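Local coordinates for protein neural-cadherin (Drosophila melanogaster, PDB 3UBF) that mediates calcium-dependent cell adhesion, preferentially binding copies of itself on neighbouring cells, this chain being three consecutive extracellular cadherin domains, at residues Y105-P110 and T129-D134. Residues are numbered along the deposited sequence; the frame is centred on the assembly and turned at random.
Sequences YFINRP and TLQARD. With ZN (zinc ion), chain G.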
loop_
_atom_site.group_PDB
_atom_site.type_symbol
_atom_site.label_atom_id
_atom_site.label_comp_id
_atom_site.label_asym_id
_atom_site.label_seq_id
_atom_site.Cartn_x
_atom_site.Cartn_y
_atom_site.Cartn_z
ATOM N N TYR A 105 1.420 -0.423 -3.494
ATOM C CA TYR A 105 0.143 0.262 -3.516
ATOM C C TYR A 105 0.424 1.714 -3.214
ATOM O O TYR A 105 1.374 2.032 -2.500
ATOM C CB TYR A 105 -0.816 -0.339 -2.489
ATOM C CG TYR A 105 -0.202 -0.517 -1.133
ATOM C CD1 TYR A 105 -0.371 0.439 -0.135
ATOM C CD2 TYR A 105 0.558 -1.640 -0.848
ATOM C CE1 TYR A 105 0.199 0.286 1.100
ATOM C CE2 TYR A 105 1.149 -1.801 0.391
ATOM C CZ TYR A 105 0.965 -0.839 1.358
ATOM O OH TYR A 105 1.556 -1.032 2.585
ATOM N N PHE A 106 -0.382 2.597 -3.787
ATOM C CA PHE A 106 -0.270 4.017 -3.493
ATOM C C PHE A 106 -0.701 4.296 -2.063
ATOM O O PHE A 106 -1.728 3.774 -1.601
ATOM C CB PHE A 106 -1.091 4.826 -4.481
ATOM C CG PHE A 106 -0.489 4.867 -5.864
ATOM C CD1 PHE A 106 -1.079 4.169 -6.913
ATOM C CD2 PHE A 106 0.687 5.587 -6.107
ATOM C CE1 PHE A 106 -0.532 4.202 -8.174
ATOM C CE2 PHE A 106 1.257 5.619 -7.367
ATOM C CZ PHE A 106 0.653 4.928 -8.407
ATOM N N ILE A 107 0.121 5.074 -1.364
ATOM C CA ILE A 107 -0.205 5.579 -0.026
ATOM C C ILE A 107 -0.666 7.039 -0.016
ATOM O O ILE A 107 -1.047 7.560 1.030
ATOM C CB ILE A 107 0.936 5.337 1.018
ATOM C CG1 ILE A 107 2.195 6.121 0.664
ATOM C CG2 ILE A 107 1.247 3.854 1.110
ATOM C CD1 ILE A 107 3.293 6.050 1.726
ATOM N N ASN A 108 -0.647 7.694 -1.171
ATOM C CA ASN A 108 -1.318 9.007 -1.309
ATOM C C ASN A 108 -2.722 9.016 -0.719
ATOM O O ASN A 108 -3.545 8.148 -1.032
ATOM C CB ASN A 108 -1.387 9.437 -2.766
ATOM C CG ASN A 108 -0.022 9.685 -3.354
ATOM O OD1 ASN A 108 0.556 8.796 -3.985
ATOM N ND2 ASN A 108 0.521 10.880 -3.128
ATOM N N ARG A 109 -2.983 9.975 0.160
ATOM C CA ARG A 109 -4.331 10.177 0.669
ATOM C C ARG A 109 -4.696 11.663 0.602
ATOM O O ARG A 109 -3.814 12.513 0.736
ATOM C CB ARG A 109 -4.495 9.589 2.079
ATOM C CG ARG A 109 -4.409 8.036 2.169
ATOM C CD ARG A 109 -5.528 7.326 1.386
ATOM N NE ARG A 109 -5.479 5.862 1.507
ATOM C CZ ARG A 109 -4.748 5.061 0.724
ATOM N NH1 ARG A 109 -4.000 5.555 -0.240
ATOM N NH2 ARG A 109 -4.756 3.757 0.900
ATOM N N PRO A 110 -5.985 11.985 0.351
ATOM C CA PRO A 110 -7.115 11.086 0.084
ATOM C C PRO A 110 -7.025 10.500 -1.306
ATOM O O PRO A 110 -6.265 11.003 -2.138
ATOM C CB PRO A 110 -8.326 12.019 0.136
ATOM C CG PRO A 110 -7.829 13.279 0.793
ATOM C CD PRO A 110 -6.419 13.391 0.364
ATOM N N THR A 129 3.175 14.684 -5.428
ATOM C CA THR A 129 4.202 13.673 -5.266
ATOM C C THR A 129 3.520 12.325 -5.105
ATOM O O THR A 129 2.913 12.041 -4.060
ATOM C CB THR A 129 5.064 13.971 -4.024
ATOM O OG1 THR A 129 5.604 15.291 -4.132
ATOM C CG2 THR A 129 6.206 12.979 -3.887
ATOM N N LEU A 130 3.608 11.503 -6.145
ATOM C CA LEU A 130 3.159 10.123 -6.056
ATOM C C LEU A 130 3.994 9.392 -5.024
ATOM O O LEU A 130 5.222 9.530 -5.014
ATOM C CB LEU A 130 3.300 9.424 -7.405
ATOM C CG LEU A 130 2.586 10.080 -8.585
ATOM C CD1 LEU A 130 3.033 9.383 -9.849
ATOM C CD2 LEU A 130 1.049 10.034 -8.409
ATOM N N GLN A 131 3.329 8.649 -4.139
ATOM C CA GLN A 131 4.027 7.830 -3.147
ATOM C C GLN A 131 3.376 6.477 -3.093
ATOM O O GLN A 131 2.231 6.353 -2.663
ATOM C CB GLN A 131 3.997 8.465 -1.758
ATOM C CG GLN A 131 4.744 9.790 -1.656
ATOM C CD GLN A 131 4.201 10.685 -0.544
ATOM O OE1 GLN A 131 4.208 10.302 0.636
ATOM N NE2 GLN A 131 3.711 11.878 -0.918
ATOM N N ALA A 132 4.100 5.468 -3.564
ATOM C CA ALA A 132 3.690 4.087 -3.405
ATOM C C ALA A 132 4.606 3.401 -2.393
ATOM O O ALA A 132 5.737 3.831 -2.161
ATOM C CB ALA A 132 3.744 3.378 -4.732
ATOM N N ARG A 133 4.103 2.332 -1.793
ATOM C CA ARG A 133 4.870 1.521 -0.875
ATOM C C ARG A 133 4.885 0.102 -1.399
ATOM O O ARG A 133 3.834 -0.446 -1.747
ATOM C CB ARG A 133 4.217 1.560 0.504
ATOM C CG ARG A 133 4.876 0.703 1.555
ATOM C CD ARG A 133 4.047 0.727 2.839
ATOM N NE ARG A 133 4.056 2.047 3.477
ATOM C CZ ARG A 133 3.088 2.514 4.269
ATOM N NH1 ARG A 133 3.194 3.729 4.808
ATOM N NH2 ARG A 133 2.010 1.775 4.512
ATOM N N ASP A 134 6.078 -0.473 -1.483
ATOM C CA ASP A 134 6.242 -1.897 -1.734
ATOM C C ASP A 134 6.401 -2.537 -0.367
ATOM O O ASP A 134 7.318 -2.185 0.372
ATOM C CB ASP A 134 7.466 -2.174 -2.620
ATOM C CG ASP A 134 7.489 -3.594 -3.182
ATOM O OD1 ASP A 134 7.318 -4.568 -2.421
ATOM O OD2 ASP A 134 7.704 -3.749 -4.403
HETATM ZN ZN ZN G . 7.760 -5.311 -5.018
#
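Tyr-105 pairs with Arg-133 as an antiparallel hydrogen-bonded pair, Tyr-105 N giving to Arg-133 O (3.0 Å) and Arg-133 N to Tyr-105 O (2.8 Å), while Phe-106 faces Ala-132 as the adjoining non-hydrogen-bonded pair and Ile-107 N closes on Gln-131 O. Asn-108 OD1 accepts from Gln-131 N (2.8 Å) in a nearly straight bond, 172° at the hydrogen, and its ND2 gives to Thr-129 O (2.8 Å), which lies in the amide plane. Asparagine suits the place because one flat group offers both an acceptor and a donor, as a strand's own peptide groups would. Gln-131 NE2 also gives to Thr-129 O, from the opposite face of its carbonyl plane to Asn-108 ND2, so two donors grip that oxygen. A leucine in place of Asn-108 would probably leave Gln-131 N without this acceptor and Thr-129 O with Gln-131 NE2 alone of its two donors, so that the loop is held less firmly.

On the face bearing Tyr-105, the phenol and the Arg-133 side chain run side by side in the same direction, ring and guanidinium planes 86° apart. Tyr-105 CG lies between backbone N and carbonyl carbon (chi1 48°). Arg-133 O sits above one face of the ring, toward its rim; the OH meets the guanidinium edge through a weak bond from Arg-133 NH2 (3.4 Å). The branched Ile-107 suits the guanidinium's flat face, its CG2 covering the centre 3.9 Å from Arg-133 CZ and leaving the edge to the phenol. On the opposite face of the sheet, Phe-106 CD2 touches Ala-132 CB (4.0 Å); with their CA atoms also only 4.0 Å apart, a methyl suits the place beside the ring.

Strand 105-106 is one of the two outermost strands of a four-stranded antiparallel sheet, next to 126-133. Phe-106, Leu-130 and Asn-108 touch Met-113 of strand 113-117 in the opposing sheet of this cadherin beta-sandwich, and Asp-134 binds zinc with His-139 and Asp-185.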